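Local atomic coordinates of membrane protein (Acinetobacter baumannii AB307-0294, PDB entry 5DL5), a protein that forms an outer-membrane beta-barrel channel of the OprD porin family, probably letting small solutes, perhaps antibiotics among them, cross the outer membrane. Residues K22-D27 and F72-V77; N275-I280 and I316-S321; Y304-N309 and D325-H330. All coordinates share one frame; numbering follows the deposited sequence.

Contact 1 (K22-D27 and F72-V77)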
loop_
_atom_site.group_PDB
_atom_site.type_symbol
_atom_site.label_atom_id
_atom_site.label_comp_id
_atom_site.label_asym_id
_atom_site.label_seq_id
_atom_site.Cartn_x
_atom_site.Cartn_y
_atom_site.Cartn_z
ATOM N N LYS A 22 -10.837 -22.286 -20.877
ATOM C CA LYS A 22 -12.212 -22.722 -21.343
ATOM C C LYS A 22 -12.805 -21.791 -22.383
ATOM O O LYS A 22 -13.617 -22.202 -23.141
ATOM C CB LYS A 22 -13.207 -22.680 -20.211
ATOM C CG LYS A 22 -13.161 -23.816 -19.205
ATOM C CD LYS A 22 -14.562 -23.900 -18.540
ATOM C CE LYS A 22 -14.536 -24.256 -17.067
ATOM N NZ LYS A 22 -14.696 -25.723 -16.925
ATOM N N GLY A 23 -12.484 -20.507 -22.320
ATOM C CA GLY A 23 -12.980 -19.540 -23.265
ATOM C C GLY A 23 -13.141 -18.174 -22.693
ATOM O O GLY A 23 -13.176 -17.985 -21.426
ATOM N N PHE A 24 -13.127 -17.217 -23.628
ATOM C CA PHE A 24 -13.264 -15.793 -23.298
ATOM C C PHE A 24 -14.447 -15.520 -22.310
ATOM O O PHE A 24 -14.294 -14.804 -21.296
ATOM C CB PHE A 24 -13.533 -15.014 -24.565
ATOM C CG PHE A 24 -13.492 -13.520 -24.384
ATOM C CD1 PHE A 24 -12.325 -12.835 -24.483
ATOM C CD2 PHE A 24 -14.644 -12.816 -24.248
ATOM C CE1 PHE A 24 -12.305 -11.473 -24.448
ATOM C CE2 PHE A 24 -14.632 -11.455 -24.154
ATOM C CZ PHE A 24 -13.483 -10.779 -24.252
ATOM N N VAL A 25 -15.571 -16.101 -22.627
ATOM C CA VAL A 25 -16.810 -16.017 -21.814
ATOM C C VAL A 25 -16.855 -16.970 -20.580
ATOM O O VAL A 25 -17.078 -16.535 -19.449
ATOM C CB VAL A 25 -18.071 -16.246 -22.685
ATOM C CG1 VAL A 25 -19.348 -16.155 -21.850
ATOM C CG2 VAL A 25 -18.137 -15.205 -23.799
ATOM N N GLU A 26 -16.556 -18.237 -20.792
ATOM C CA GLU A 26 -16.613 -19.227 -19.717
ATOM C C GLU A 26 -15.719 -18.917 -18.539
ATOM O O GLU A 26 -16.123 -19.138 -17.428
ATOM C CB GLU A 26 -16.259 -20.619 -20.200
ATOM C CG GLU A 26 -17.282 -21.148 -21.147
ATOM C CD GLU A 26 -17.247 -20.517 -22.568
ATOM O OE1 GLU A 26 -16.304 -19.776 -23.033
ATOM O OE2 GLU A 26 -18.243 -20.800 -23.271
ATOM N N ASP A 27 -14.517 -18.450 -18.777
ATOM C CA ASP A 27 -13.604 -18.215 -17.675
ATOM C C ASP A 27 -13.735 -16.763 -17.168
ATOM O O ASP A 27 -12.859 -16.310 -16.472
ATOM C CB ASP A 27 -12.116 -18.388 -18.152
ATOM C CG ASP A 27 -11.732 -19.795 -18.456
ATOM O OD1 ASP A 27 -12.191 -20.662 -17.729
ATOM O OD2 ASP A 27 -10.981 -20.065 -19.452
ATOM N N PHE A 72 -5.941 -15.156 -25.604
ATOM C CA PHE A 72 -6.120 -13.727 -25.570
ATOM C C PHE A 72 -7.372 -13.329 -24.768
ATOM O O PHE A 72 -8.363 -14.045 -24.730
ATOM C CB PHE A 72 -6.236 -13.153 -27.019
ATOM C CG PHE A 72 -5.006 -13.406 -27.860
ATOM C CD1 PHE A 72 -3.938 -12.527 -27.832
ATOM C CD2 PHE A 72 -4.920 -14.521 -28.626
ATOM C CE1 PHE A 72 -2.753 -12.807 -28.548
ATOM C CE2 PHE A 72 -3.806 -14.792 -29.373
ATOM C CZ PHE A 72 -2.712 -13.908 -29.329
ATOM N N GLY A 73 -7.285 -12.212 -24.055
ATOM C CA GLY A 73 -8.468 -11.690 -23.368
ATOM C C GLY A 73 -8.268 -10.216 -23.146
ATOM O O GLY A 73 -7.303 -9.566 -23.662
ATOM N N VAL A 74 -9.190 -9.676 -22.349
ATOM C CA VAL A 74 -9.177 -8.275 -21.974
ATOM C C VAL A 74 -9.569 -8.107 -20.515
ATOM O O VAL A 74 -10.174 -9.001 -19.913
ATOM C CB VAL A 74 -10.204 -7.432 -22.824
ATOM C CG1 VAL A 74 -9.997 -7.623 -24.314
ATOM C CG2 VAL A 74 -11.604 -7.757 -22.423
ATOM N N GLY A 75 -9.214 -6.948 -19.969
ATOM C CA GLY A 75 -9.612 -6.542 -18.612
ATOM C C GLY A 75 -10.129 -5.105 -18.556
ATOM O O GLY A 75 -9.851 -4.328 -19.421
ATOM N N VAL A 76 -10.925 -4.787 -17.543
ATOM C CA VAL A 76 -11.426 -3.435 -17.353
ATOM C C VAL A 76 -11.332 -3.213 -15.860
ATOM O O VAL A 76 -11.735 -4.091 -15.071
ATOM C CB VAL A 76 -12.886 -3.290 -17.808
ATOM C CG1 VAL A 76 -13.517 -2.017 -17.261
ATOM C CG2 VAL A 76 -12.994 -3.264 -19.327
ATOM N N VAL A 77 -10.844 -2.052 -15.456
ATOM C CA VAL A 77 -10.825 -1.641 -14.038
ATOM C C VAL A 77 -11.303 -0.219 -13.981
ATOM O O VAL A 77 -10.948 0.588 -14.825
ATOM C CB VAL A 77 -9.442 -1.628 -13.356
ATOM C CG1 VAL A 77 -8.930 -3.036 -13.090
ATOM C CG2 VAL A 77 -8.451 -0.891 -14.175
#
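Apolar contact joins the two segments: the Phe24 ring reaches from 22-27 to the strand 72-77 and meets it around Gly73, with Phe24 CA and Gly73 CA 6.3 Å apart. The ring does not lie flat on one partner. Phe24 CE1 is 4.0 Å from Gly73 CA, and Phe24 CZ is 4.0 Å from Val74 CG2, both approached obliquely. At the ring edge, near the plane, Phe24 CD1 lies 4.2 Å from the carbonyl oxygen Phe72 O. With CG anti to the backbone N (chi1 -171°), the ring swings across to the strand although the bond leaving the backbone does not aim at it.

The polar contacts lie within 22-27 and shape the turn from which Phe24 projects. Asp27 OD2 accepts two backbone amides. Lys22 N lies 2.6 Å from Asp27 OD2, on the syn side and close to the carboxylate plane; Gly23 N, 3.3 Å from the same Asp27 OD2, comes from above that plane. Asp27 N returns a bond to Gly23 O of 3.0 Å, closing the turn around residues 24-26.

Strand 70-83, part of the barrel wall, bonds to residues on both flanks. Between these two segments the chemistry is apolar, one aromatic ring against a glycine and a valine, and a polar tie of the turn comes instead from the backbone bond of Phe24 with Gly64.

Contact 2 (N275-I280 and I316-S321)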
loop_
_atom_site.group_PDB
_atom_site.type_symbol
_atom_site.label_atom_id
_atom_site.label_comp_id
_atom_site.label_asym_id
_atom_site.label_seq_id
_atom_site.Cartn_x
_atom_site.Cartn_y
_atom_site.Cartn_z
ATOM N N ASN A 275 18.706 5.491 1.230
ATOM C CA ASN A 275 17.990 4.993 2.420
ATOM C C ASN A 275 18.145 3.516 2.380
ATOM O O ASN A 275 17.970 2.916 1.313
ATOM C CB ASN A 275 16.502 5.208 2.306
ATOM C CG ASN A 275 15.709 4.657 3.467
ATOM O OD1 ASN A 275 15.017 3.618 3.319
ATOM N ND2 ASN A 275 15.800 5.334 4.646
ATOM N N ASN A 276 18.448 2.926 3.510
ATOM C CA ASN A 276 18.098 1.513 3.794
ATOM C C ASN A 276 17.086 1.456 4.980
ATOM O O ASN A 276 17.259 2.115 5.996
ATOM C CB ASN A 276 19.330 0.688 4.181
ATOM C CG ASN A 276 20.360 0.694 3.080
ATOM O OD1 ASN A 276 20.161 0.103 2.054
ATOM N ND2 ASN A 276 21.362 1.464 3.221
ATOM N N ILE A 277 16.031 0.694 4.811
ATOM C CA ILE A 277 15.031 0.448 5.868
ATOM C C ILE A 277 14.841 -1.057 5.897
ATOM O O ILE A 277 14.617 -1.727 4.894
ATOM C CB ILE A 277 13.770 1.279 5.715
ATOM C CG1 ILE A 277 12.860 1.088 6.949
ATOM C CG2 ILE A 277 13.095 0.993 4.390
ATOM C CD1 ILE A 277 11.666 2.019 6.951
ATOM N N TRP A 278 14.897 -1.594 7.098
ATOM C CA TRP A 278 14.652 -3.019 7.333
ATOM C C TRP A 278 13.866 -3.253 8.644
ATOM O O TRP A 278 13.817 -2.380 9.466
ATOM C CB TRP A 278 15.947 -3.810 7.275
ATOM C CG TRP A 278 16.902 -3.462 8.291
ATOM C CD1 TRP A 278 17.870 -2.481 8.215
ATOM C CD2 TRP A 278 17.004 -4.035 9.620
ATOM N NE1 TRP A 278 18.501 -2.402 9.436
ATOM C CE2 TRP A 278 17.991 -3.289 10.320
ATOM C CE3 TRP A 278 16.311 -5.026 10.298
ATOM C CZ2 TRP A 278 18.404 -3.600 11.608
ATOM C CZ3 TRP A 278 16.665 -5.276 11.669
ATOM C CH2 TRP A 278 17.742 -4.557 12.270
ATOM N N ALA A 279 13.316 -4.449 8.804
ATOM C CA ALA A 279 12.486 -4.776 9.903
ATOM C C ALA A 279 12.473 -6.247 10.121
ATOM O O ALA A 279 12.617 -6.997 9.168
ATOM C CB ALA A 279 11.086 -4.276 9.714
ATOM N N ILE A 280 12.452 -6.628 11.399
ATOM C CA ILE A 280 12.275 -8.001 11.814
ATOM C C ILE A 280 11.049 -8.091 12.710
ATOM O O ILE A 280 10.867 -7.159 13.538
ATOM C CB ILE A 280 13.507 -8.542 12.558
ATOM C CG1 ILE A 280 13.910 -7.596 13.734
ATOM C CG2 ILE A 280 14.644 -8.627 11.579
ATOM C CD1 ILE A 280 14.963 -8.121 14.686
ATOM N N ILE A 316 5.241 -0.008 0.854
ATOM C CA ILE A 316 5.660 0.114 2.276
ATOM C C ILE A 316 5.358 -1.233 2.925
ATOM O O ILE A 316 4.525 -1.283 3.794
ATOM C CB ILE A 316 5.050 1.374 2.910
ATOM C CG1 ILE A 316 5.397 1.602 4.369
ATOM C CG2 ILE A 316 3.562 1.389 3.002
ATOM C CD1 ILE A 316 6.769 2.011 4.711
ATOM N N TYR A 317 5.977 -2.317 2.480
ATOM C CA TYR A 317 5.661 -3.688 2.969
ATOM C C TYR A 317 6.529 -3.970 4.263
ATOM O O TYR A 317 7.482 -4.692 4.242
ATOM C CB TYR A 317 5.900 -4.702 1.870
ATOM C CG TYR A 317 4.720 -4.852 0.795
ATOM C CD1 TYR A 317 4.135 -3.767 0.212
ATOM C CD2 TYR A 317 4.373 -6.056 0.319
ATOM C CE1 TYR A 317 3.130 -3.877 -0.715
ATOM C CE2 TYR A 317 3.396 -6.218 -0.664
ATOM C CZ TYR A 317 2.763 -5.095 -1.158
ATOM O OH TYR A 317 1.803 -5.208 -2.114
ATOM N N LEU A 318 6.289 -3.195 5.309
ATOM C CA LEU A 318 7.039 -3.254 6.573
ATOM C C LEU A 318 5.991 -3.235 7.733
ATOM O O LEU A 318 4.876 -2.765 7.523
ATOM C CB LEU A 318 7.894 -2.004 6.684
ATOM C CG LEU A 318 9.024 -1.917 5.654
ATOM C CD1 LEU A 318 9.681 -0.562 5.701
ATOM C CD2 LEU A 318 10.079 -2.934 5.870
ATOM N N PRO A 319 6.344 -3.739 8.891
ATOM C CA PRO A 319 5.313 -3.968 9.984
ATOM C C PRO A 319 4.967 -2.714 10.774
ATOM O O PRO A 319 3.900 -2.571 11.311
ATOM C CB PRO A 319 6.055 -4.990 10.891
ATOM C CG PRO A 319 7.532 -4.725 10.752
ATOM C CD PRO A 319 7.642 -4.399 9.237
ATOM N N ASN A 320 5.868 -1.753 10.890
ATOM C CA ASN A 320 5.617 -0.590 11.793
ATOM C C ASN A 320 5.096 0.538 10.943
ATOM O O ASN A 320 5.781 1.560 10.653
ATOM C CB ASN A 320 6.808 -0.142 12.570
ATOM C CG ASN A 320 7.310 -1.198 13.559
ATOM O OD1 ASN A 320 6.729 -2.270 13.712
ATOM N ND2 ASN A 320 8.436 -0.905 14.192
ATOM N N SER A 321 3.818 0.385 10.628
ATOM C CA SER A 321 3.173 1.155 9.584
ATOM C C SER A 321 1.674 1.172 9.847
ATOM O O SER A 321 1.016 0.162 9.635
ATOM C CB SER A 321 3.364 0.511 8.189
ATOM O OG SER A 321 2.882 1.459 7.195
#
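The strand 275-280 and the irregular segment 316-321 come closest at Ala279 and Leu318, where Ala279 CA and Leu318 CA are 6.6 Å apart, a separation bridged by side chains rather than by backbone bonds. Along the strand the side chains alternate: Ile277 and Ala279 point toward the loop, Trp278 and Ile280 away from it.

Leu318 takes the largest share of the contact and divides it between its two methyls. Leu318 CD1 goes to Ile277, 3.5 Å from the end methyl Ile277 CD1 and 3.8 Å from Ile277 CG1, with Ile277 CG2 also touching it. The other branch, Leu318 CD2, lies 4.2 Å from Ala279 CB. Ile277 has CG1 anti to the backbone N (chi1 -173°) and an extended chain beyond, which carries its CD1 out to the leucine. The inner face of a porin barrel meets its loop here: 316-321 belongs to the long connection between strands 289-300 and 332-341, folded against the wall, consistent with the inward-folded loops that narrow OprD-family channels. Tyr317 and Asn320 each sit at the centre of an inverse gamma turn, so the chain bends sharply before and after the Leu318-Pro319 pair.

Pro319 meets the small Ala279 methyl with its CD-CG side, Pro319 CD 3.5 Å and Pro319 CG 3.7 Å from Ala279 CB. The Ile277 CD1-Leu318 CD1 and Ala279 CB-Pro319 CD pairs are both tighter than ordinary van der Waals contact. Beyond these apolar pairs, Gln335 NE2 binds Asn320 OD1 and Pro319 O, Ser333 OG binds Asn320 ND2, and Gln296 OE1 takes Asn320 N.

Contact 3 (Y304-N309 and D325-H330)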
loop_
_atom_site.group_PDB
_atom_site.type_symbol
_atom_site.label_atom_id
_atom_site.label_comp_id
_atom_site.label_asym_id
_atom_site.label_seq_id
_atom_site.Cartn_x
_atom_site.Cartn_y
_atom_site.Cartn_z
ATOM N N TYR A 304 12.867 6.846 4.391
ATOM C CA TYR A 304 12.152 6.038 3.397
ATOM C C TYR A 304 11.008 6.909 2.807
ATOM O O TYR A 304 9.831 6.743 3.155
ATOM C CB TYR A 304 11.762 4.674 3.917
ATOM C CG TYR A 304 11.170 3.794 2.854
ATOM C CD1 TYR A 304 11.896 3.509 1.704
ATOM C CD2 TYR A 304 9.847 3.311 2.895
ATOM C CE1 TYR A 304 11.353 2.785 0.678
ATOM C CE2 TYR A 304 9.328 2.485 1.891
ATOM C CZ TYR A 304 10.041 2.287 0.739
ATOM O OH TYR A 304 9.593 1.604 -0.390
ATOM N N ASP A 305 11.387 7.872 1.944
ATOM C CA ASP A 305 10.466 8.990 1.485
ATOM C C ASP A 305 9.692 8.412 0.242
ATOM O O ASP A 305 9.902 8.862 -0.873
ATOM C CB ASP A 305 11.265 10.234 1.135
ATOM C CG ASP A 305 11.773 11.035 2.326
ATOM O OD1 ASP A 305 11.917 10.508 3.445
ATOM O OD2 ASP A 305 12.279 12.150 2.091
ATOM N N TYR A 306 8.974 7.298 0.452
ATOM C CA TYR A 306 8.225 6.607 -0.582
ATOM C C TYR A 306 6.989 7.442 -1.009
ATOM O O TYR A 306 6.438 8.303 -0.281
ATOM C CB TYR A 306 7.883 5.162 -0.193
ATOM C CG TYR A 306 6.649 5.039 0.719
ATOM C CD1 TYR A 306 6.728 5.293 2.082
ATOM C CD2 TYR A 306 5.400 4.767 0.204
ATOM C CE1 TYR A 306 5.611 5.227 2.917
ATOM C CE2 TYR A 306 4.320 4.729 1.009
ATOM C CZ TYR A 306 4.418 4.984 2.355
ATOM O OH TYR A 306 3.320 5.006 3.175
ATOM N N GLY A 307 6.522 7.187 -2.205
ATOM C CA GLY A 307 5.270 7.836 -2.614
ATOM C C GLY A 307 5.424 9.224 -3.134
ATOM O O GLY A 307 4.437 9.806 -3.476
ATOM N N GLN A 308 6.627 9.750 -3.321
ATOM C CA GLN A 308 6.814 11.127 -3.698
ATOM C C GLN A 308 7.255 11.253 -5.179
ATOM O O GLN A 308 7.541 12.349 -5.603
ATOM C CB GLN A 308 7.898 11.776 -2.890
ATOM C CG GLN A 308 7.842 11.656 -1.370
ATOM C CD GLN A 308 6.550 12.158 -0.813
ATOM O OE1 GLN A 308 5.771 11.427 -0.211
ATOM N NE2 GLN A 308 6.278 13.327 -1.071
ATOM N N ASN A 309 7.418 10.144 -5.893
ATOM C CA ASN A 309 7.974 10.187 -7.293
ATOM C C ASN A 309 7.285 9.110 -8.111
ATOM O O ASN A 309 7.978 8.233 -8.706
ATOM C CB ASN A 309 9.514 9.844 -7.192
ATOM C CG ASN A 309 10.338 10.858 -6.391
ATOM O OD1 ASN A 309 10.660 11.857 -6.923
ATOM N ND2 ASN A 309 10.650 10.593 -5.124
ATOM N N ASP A 325 4.350 5.872 9.265
ATOM C CA ASP A 325 5.085 4.731 8.748
ATOM C C ASP A 325 6.456 4.557 9.363
ATOM O O ASP A 325 7.195 3.624 8.941
ATOM C CB ASP A 325 5.254 4.871 7.279
ATOM C CG ASP A 325 3.919 4.673 6.537
ATOM O OD1 ASP A 325 3.178 3.719 6.811
ATOM O OD2 ASP A 325 3.706 5.444 5.629
ATOM N N PHE A 326 6.856 5.405 10.296
ATOM C CA PHE A 326 8.162 5.137 11.048
ATOM C C PHE A 326 9.338 5.041 10.076
ATOM O O PHE A 326 10.167 4.174 10.106
ATOM C CB PHE A 326 8.050 3.959 12.050
ATOM C CG PHE A 326 6.984 4.245 13.139
ATOM C CD1 PHE A 326 5.630 4.033 12.889
ATOM C CD2 PHE A 326 7.335 4.830 14.354
ATOM C CE1 PHE A 326 4.639 4.417 13.844
ATOM C CE2 PHE A 326 6.381 5.174 15.348
ATOM C CZ PHE A 326 5.017 5.031 15.044
ATOM N N ILE A 327 9.394 6.095 9.261
ATOM C CA ILE A 327 10.253 6.170 8.037
ATOM C C ILE A 327 11.108 7.383 8.056
ATOM O O ILE A 327 11.727 7.685 7.077
ATOM C CB ILE A 327 9.395 6.248 6.719
ATOM C CG1 ILE A 327 8.376 7.418 6.806
ATOM C CG2 ILE A 327 8.903 4.872 6.349
ATOM C CD1 ILE A 327 7.592 7.677 5.504
ATOM N N GLY A 328 11.261 8.043 9.165
ATOM C CA GLY A 328 12.162 9.162 9.293
ATOM C C GLY A 328 13.644 8.764 9.156
ATOM O O GLY A 328 14.060 7.596 9.306
ATOM N N ASN A 329 14.388 9.783 8.842
ATOM C CA ASN A 329 15.807 9.718 8.612
ATOM C C ASN A 329 16.504 9.182 9.920
ATOM O O ASN A 329 16.322 9.769 10.947
ATOM C CB ASN A 329 16.302 11.053 8.166
ATOM C CG ASN A 329 17.810 11.084 7.831
ATOM O OD1 ASN A 329 18.650 10.462 8.489
ATOM N ND2 ASN A 329 18.153 11.968 6.951
ATOM N N HIS A 330 17.190 8.015 9.811
ATOM C CA HIS A 330 17.854 7.296 10.982
ATOM C C HIS A 330 16.878 6.766 11.981
ATOM O O HIS A 330 17.290 6.375 13.032
ATOM C CB HIS A 330 18.886 8.221 11.680
ATOM C CG HIS A 330 20.223 8.201 11.025
ATOM N ND1 HIS A 330 20.426 8.572 9.690
ATOM C CD2 HIS A 330 21.433 7.768 11.487
ATOM C CE1 HIS A 330 21.709 8.413 9.374
ATOM N NE2 HIS A 330 22.336 7.916 10.440
#
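Tyr304 and Ile327 are joined by a backbone bond, and Tyr306 and Asp325 by a side-chain one, so the two loop segments are tied twice. Tyr304 N donates to Ile327 O over 3.0 Å, lying in the carbonyl plane with a bent N-H...O angle of 142°. The hydroxyl Tyr306 OH donates to Asp325 OD2 at a short 2.5 Å, reaching that oxygen from above the carboxylate plane. Seen from the phenol, OD2 lies at the ring edge, in plane, and ring and carboxylate are turned 57° apart. A chi1 of 82° sets Tyr306 CG between its backbone N and carbonyl carbon, and from there the ring reaches over to the aspartate.

Several other polar atoms are satisfied from outside the two segments. Asp325 OD1 bonds with Ser321 OG, so both carboxylate oxygens are bound, and Tyr412 OH bonds Asp325 N. Tyr304 OH is held by Ser315 O, while Asp305 OD1 and OD2 go to Ser254 OG and Tyr253 N. Within 325-330, His330 ND1 donates to Asn329 OD1.

Between the two polar ties sits Ile327. Ile327 CG2 lies 3.8 Å from Tyr304 CB and at the edge of the Tyr304 ring, in plane. The other branch runs past the Tyr304 carbonyl, with Ile327 CD1 3.4 Å from Tyr304 O, and ends 4.1 Å from Tyr306 CE1. Tyr306 CB lies over one face of the Tyr304 ring, toward its rim.

Both segments belong to the loop between strands 289-300 and 332-341; Tyr304 and Ile327 back onto Ile277 of strand 273-286, Asp305 touches Phe246 of strand 233-246, and Phe326 packs on Val358 of strand 351-365.

Contacts 2 and 3 form one continuous region: their centres are about 10 Å apart and their segments alternate along the chain. Contact 2 joins the connection between strands 289-300 and 332-341 to strand 273-286, and contact 3 ties two parts of that connection together. Ile277 serves both, Ile277 CG2 lying 3.7 Å from Tyr304 CG, and Ile316 CG2 comes within 3.6 Å of Tyr306 OH. A bound C8E detergent molecule lies about 5 Å from the Asp325 side chain; the Leu318 side chain is about 12 Å from bound C8E. Contact 1 stands apart, across the chain's centre, its centre about 37 Å from that of contact 2 and 39 Å from that of contact 3, and brings an N-terminal turn against strand 70-83.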